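Local coordinates for protein lovastatin nonaketide synthase, polyketide synthase component (Aspergillus terreus, PDB 7CPX) that builds the polyketide backbone of lovastatin from malonyl-CoA, working as a homodimeric multidomain megasynthase together with the partner protein LovC, at residues D1202-V1207 with F1251-I1256; F1224-T1229 with G1238-F1243. The protein carries 2 engineered substitutions. One frame throughout, in Å; residues are numbered along the deposited sequence.

Contact 1. Residues D1202-V1207 with F1251-I1256; sequences DRITLV and FQVENI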
# COMPACT_ATOMS: atom_id res chain seq x y z
N ASP A 1202 21.54 6.72 -11.67
CA ASP A 1202 21.05 8.04 -12.03
C ASP A 1202 19.93 7.94 -13.05
O ASP A 1202 18.88 8.59 -12.90
CB ASP A 1202 22.19 8.91 -12.56
CG ASP A 1202 21.79 10.36 -12.72
OD1 ASP A 1202 20.65 10.71 -12.37
OD2 ASP A 1202 22.63 11.16 -13.20
N ARG A 1203 20.11 7.14 -14.10
CA ARG A 1203 19.03 6.97 -15.06
C ARG A 1203 19.20 5.69 -15.86
O ARG A 1203 20.07 5.61 -16.72
CB ARG A 1203 18.95 8.17 -16.00
CG ARG A 1203 17.88 8.03 -17.07
CD ARG A 1203 17.86 9.22 -18.00
NE ARG A 1203 19.14 9.38 -18.69
CZ ARG A 1203 19.51 8.67 -19.75
NH1 ARG A 1203 18.73 7.73 -20.26
NH2 ARG A 1203 20.69 8.91 -20.30
N ILE A 1204 18.34 4.71 -15.60
CA ILE A 1204 18.12 3.65 -16.58
C ILE A 1204 17.10 4.13 -17.60
O ILE A 1204 16.30 5.02 -17.33
CB ILE A 1204 17.67 2.34 -15.90
CG1 ILE A 1204 18.55 2.01 -14.70
CG2 ILE A 1204 17.70 1.20 -16.90
CD1 ILE A 1204 17.94 2.39 -13.38
N THR A 1205 17.13 3.53 -18.78
CA THR A 1205 16.12 3.86 -19.79
C THR A 1205 15.98 2.69 -20.74
O THR A 1205 16.93 2.36 -21.45
CB THR A 1205 16.49 5.13 -20.54
OG1 THR A 1205 16.76 6.18 -19.61
CG2 THR A 1205 15.35 5.54 -21.44
N LEU A 1206 14.79 2.09 -20.78
CA LEU A 1206 14.54 0.88 -21.53
C LEU A 1206 13.45 1.10 -22.56
O LEU A 1206 12.44 1.77 -22.30
CB LEU A 1206 14.15 -0.26 -20.58
CG LEU A 1206 13.84 -1.61 -21.23
CD1 LEU A 1206 14.53 -2.72 -20.46
CD2 LEU A 1206 12.35 -1.85 -21.27
N VAL A 1207 13.66 0.54 -23.75
CA VAL A 1207 12.66 0.55 -24.81
C VAL A 1207 11.92 -0.78 -24.73
O VAL A 1207 12.38 -1.78 -25.28
CB VAL A 1207 13.29 0.76 -26.19
CG1 VAL A 1207 12.22 0.79 -27.27
CG2 VAL A 1207 14.11 2.03 -26.22
N PHE A 1251 18.09 -0.87 -24.17
CA PHE A 1251 18.10 -0.06 -22.96
C PHE A 1251 19.51 0.43 -22.71
O PHE A 1251 20.49 -0.16 -23.18
CB PHE A 1251 17.57 -0.84 -21.75
CG PHE A 1251 18.54 -1.84 -21.20
CD1 PHE A 1251 18.57 -3.14 -21.67
CD2 PHE A 1251 19.42 -1.49 -20.19
CE1 PHE A 1251 19.46 -4.06 -21.16
CE2 PHE A 1251 20.32 -2.40 -19.68
CZ PHE A 1251 20.34 -3.69 -20.16
N GLN A 1252 19.60 1.52 -21.96
CA GLN A 1252 20.86 2.13 -21.58
C GLN A 1252 20.82 2.49 -20.11
O GLN A 1252 19.76 2.53 -19.48
CB GLN A 1252 21.15 3.40 -22.41
CG GLN A 1252 20.14 4.52 -22.22
CD GLN A 1252 20.65 5.86 -22.69
OE1 GLN A 1252 20.33 6.90 -22.11
NE2 GLN A 1252 21.44 5.85 -23.76
N VAL A 1253 22.01 2.75 -19.56
CA VAL A 1253 22.16 3.16 -18.17
C VAL A 1253 23.08 4.37 -18.13
O VAL A 1253 24.00 4.49 -18.95
CB VAL A 1253 22.71 2.02 -17.29
CG1 VAL A 1253 22.73 2.45 -15.84
CG2 VAL A 1253 21.88 0.77 -17.46
N GLU A 1254 22.82 5.27 -17.19
CA GLU A 1254 23.59 6.49 -17.02
C GLU A 1254 23.92 6.65 -15.55
O GLU A 1254 23.01 6.74 -14.71
CB GLU A 1254 22.82 7.71 -17.53
CG GLU A 1254 23.52 9.04 -17.27
CD GLU A 1254 22.70 10.23 -17.71
OE1 GLU A 1254 21.58 10.04 -18.21
OE2 GLU A 1254 23.19 11.37 -17.54
N ASN A 1255 25.22 6.68 -15.25
CA ASN A 1255 25.73 6.91 -13.90
C ASN A 1255 25.09 5.96 -12.89
O ASN A 1255 24.61 6.37 -11.83
CB ASN A 1255 25.53 8.37 -13.50
CG ASN A 1255 26.12 8.69 -12.14
OD1 ASN A 1255 27.01 7.99 -11.66
ND2 ASN A 1255 25.62 9.74 -11.50
N ILE A 1256 25.09 4.68 -13.24
CA ILE A 1256 24.86 3.65 -12.23
C ILE A 1256 26.06 3.63 -11.30
O ILE A 1256 27.21 3.49 -11.74
CB ILE A 1256 24.62 2.28 -12.88
CG1 ILE A 1256 24.58 1.19 -11.81
CG2 ILE A 1256 25.69 1.97 -13.91
CD1 ILE A 1256 24.00 -0.12 -12.28
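R1203 and E1254 face each other at one end of an antiparallel strand pair in the dehydratase domain, within its predicted C-terminal hotdog fold. The antiparallel pairing is plain from the axes: strands 1203-1206 and 1251-1253 run at 174° to each other, 4.6 Å apart. A classic beta bulge lies at this end, since D1202 and R1203 both face E1254. R1203 N bonds to E1254 O (3.0 Å), whereas D1202 N turns to N1255 O, approaching from above that carbonyl plane.

R1203 joins Q1252, E1254 and T1205 on one face of the pair. Its CB lies 3.9 Å from E1254 OE1, and the chain runs extended to CD before a bend at chi3 (61°) places NE beside that oxygen. R1203 NE meets E1254 OE1 nearly head-on at 2.6 Å, and NH2 adds a weak bond to the same atom, completing a salt bridge with the guanidinium and carboxylate planes 70° apart. NH1 and NH2 grip Q1252 OE1 end-on, the first at 2.6 Å; NH1 also donates to T1205 OG1. In the second subunit, D2018 N is hydrogen-bonded to E1254 OE2.

The other face is apolar, and there F1251 and V1253 touch helix 1170-1184. I1204 CG2 and V1253 CG2 stand 4.2 Å apart, and L1206 CB sits 3.7 Å from F1251 CB.

Contact 2. Residues F1224-T1229 with G1238-F1243; sequences FNTINT and GDIVVF
The beta hairpin of strands 1222-1230 and 1236-1243, part of the predicted C-terminal hotdog fold, pairs N1225 with V1241 and I1227 with D1239. Its segments run antiparallel at 173°. Both are hydrogen-bonded pairs, each closed by two backbone bonds: N1225 N reaches V1241 O at 2.9 Å, and I1227 N reaches D1239 O at the same distance.

The non-hydrogen-bonded pair T1226-I1240 lies between them, and F1224-V1242 beyond the first. F1224, T1226 and I1240 face helix 1170-1184, while V1242 packs on F1251. The T1226 and I1240 side chains run alongside one another in the same direction, T1226 OG1 4.0 Å from I1240 CG1. F1224 CB touches V1242 CG2 at 4.2 Å.

On the face of N1225, the end of the F1243 ring comes in obliquely, amide and ring planes 64° apart. With N1225 CG anti to the carbonyl carbon (chi1 -57°), ND2 comes within 3.5 Å of F1243 CE1, while OD1 lies in plane at the ring edge. S1149 OG, hydrogen-bonded to that OD1, holds the amide from strand 1147-1152.

Toward the turn, T1229 OG1 bonds to S1237 O, and D1239 OD1 probably accepts from N1255 N; T1229 CG2 rests 3.5 Å from D1239 OD1.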
# COMPACT_ATOMS: atom_id res chain seq x y z
N PHE A 1224 26.56 -4.74 -26.42
CA PHE A 1224 26.58 -3.75 -25.36
C PHE A 1224 27.86 -2.95 -25.43
O PHE A 1224 28.91 -3.45 -25.85
CB PHE A 1224 26.46 -4.41 -23.98
CG PHE A 1224 27.71 -5.12 -23.54
CD1 PHE A 1224 28.71 -4.44 -22.87
CD2 PHE A 1224 27.88 -6.47 -23.80
CE1 PHE A 1224 29.86 -5.09 -22.48
CE2 PHE A 1224 29.03 -7.13 -23.40
CZ PHE A 1224 30.02 -6.43 -22.74
N ASN A 1225 27.75 -1.69 -25.01
CA ASN A 1225 28.88 -0.82 -24.73
C ASN A 1225 28.69 -0.24 -23.33
O ASN A 1225 27.57 -0.17 -22.82
CB ASN A 1225 28.99 0.31 -25.76
CG ASN A 1225 29.12 -0.21 -27.18
OD1 ASN A 1225 29.57 -1.34 -27.40
ND2 ASN A 1225 28.74 0.61 -28.14
N THR A 1226 29.79 0.17 -22.71
CA THR A 1226 29.71 0.69 -21.36
C THR A 1226 30.94 1.54 -21.07
O THR A 1226 32.06 1.17 -21.42
CB THR A 1226 29.60 -0.44 -20.33
OG1 THR A 1226 29.83 0.07 -19.02
CG2 THR A 1226 30.60 -1.53 -20.64
N ILE A 1227 30.70 2.68 -20.43
CA ILE A 1227 31.75 3.60 -19.99
C ILE A 1227 31.83 3.51 -18.48
O ILE A 1227 30.81 3.65 -17.79
CB ILE A 1227 31.46 5.05 -20.43
CG1 ILE A 1227 30.56 5.10 -21.67
CG2 ILE A 1227 32.76 5.80 -20.66
CD1 ILE A 1227 31.17 4.49 -22.91
N ASN A 1228 33.03 3.29 -17.96
CA ASN A 1228 33.26 3.39 -16.52
C ASN A 1228 33.55 4.85 -16.20
O ASN A 1228 34.69 5.27 -15.96
CB ASN A 1228 34.38 2.46 -16.08
CG ASN A 1228 34.65 2.52 -14.59
OD1 ASN A 1228 35.78 2.35 -14.16
ND2 ASN A 1228 33.61 2.76 -13.80
N THR A 1229 32.48 5.65 -16.19
CA THR A 1229 32.61 7.10 -16.14
C THR A 1229 33.45 7.54 -14.95
O THR A 1229 34.32 8.40 -15.08
CB THR A 1229 31.23 7.75 -16.08
OG1 THR A 1229 30.50 7.24 -14.96
CG2 THR A 1229 30.46 7.47 -17.36
N GLY A 1238 29.06 4.17 -13.89
CA GLY A 1238 29.09 3.68 -15.25
C GLY A 1238 27.84 3.99 -16.06
O GLY A 1238 26.74 4.07 -15.51
N ASP A 1239 28.01 4.18 -17.36
CA ASP A 1239 26.89 4.36 -18.28
C ASP A 1239 26.88 3.20 -19.26
O ASP A 1239 27.89 2.93 -19.93
CB ASP A 1239 27.01 5.68 -19.04
CG ASP A 1239 27.09 6.88 -18.11
OD1 ASP A 1239 27.11 6.68 -16.88
OD2 ASP A 1239 27.12 8.02 -18.62
N ILE A 1240 25.75 2.51 -19.36
CA ILE A 1240 25.62 1.30 -20.16
C ILE A 1240 24.68 1.58 -21.32
O ILE A 1240 23.75 2.38 -21.20
CB ILE A 1240 25.11 0.11 -19.33
CG1 ILE A 1240 25.99 -0.10 -18.09
CG2 ILE A 1240 25.10 -1.14 -20.17
CD1 ILE A 1240 25.37 -0.99 -17.05
N VAL A 1241 24.94 0.92 -22.45
CA VAL A 1241 24.07 0.99 -23.62
C VAL A 1241 24.01 -0.39 -24.24
O VAL A 1241 24.98 -0.84 -24.87
CB VAL A 1241 24.57 2.04 -24.63
CG1 VAL A 1241 23.57 2.19 -25.77
CG2 VAL A 1241 24.81 3.38 -23.95
N VAL A 1242 22.90 -1.08 -24.06
CA VAL A 1242 22.68 -2.41 -24.62
C VAL A 1242 21.82 -2.25 -25.87
O VAL A 1242 20.80 -1.56 -25.84
CB VAL A 1242 22.02 -3.35 -23.60
CG1 VAL A 1242 21.92 -4.76 -24.15
CG2 VAL A 1242 22.80 -3.34 -22.31
N PHE A 1243 22.23 -2.89 -26.96
CA PHE A 1243 21.56 -2.72 -28.24
C PHE A 1243 21.45 -4.06 -28.96
O PHE A 1243 22.13 -5.03 -28.62
CB PHE A 1243 22.29 -1.69 -29.12
CG PHE A 1243 23.79 -1.85 -29.12
CD1 PHE A 1243 24.55 -1.38 -28.07
CD2 PHE A 1243 24.43 -2.46 -30.19
CE1 PHE A 1243 25.92 -1.51 -28.08
CE2 PHE A 1243 25.80 -2.60 -30.20
CZ PHE A 1243 26.55 -2.13 -29.14

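Both contacts are largely buried and antiparallel, and strand 1249-1260 of contact 1 lies next to strand 1236-1243 of contact 2, so the two continue one run of strands with centres about 9 Å apart. Contact 2 is nested within the chain stretch that contact 1 closes. On one face both present apolar groups to helix 1170-1184, which carries D1174, the predicted proton donor of the dehydratase. Their other faces differ: contact 1 holds a charged and amide network near the second subunit, whereas contact 2 is a local hairpin with an amide-ring contact and meets that subunit mainly by packing, as with I1227 on its W2019.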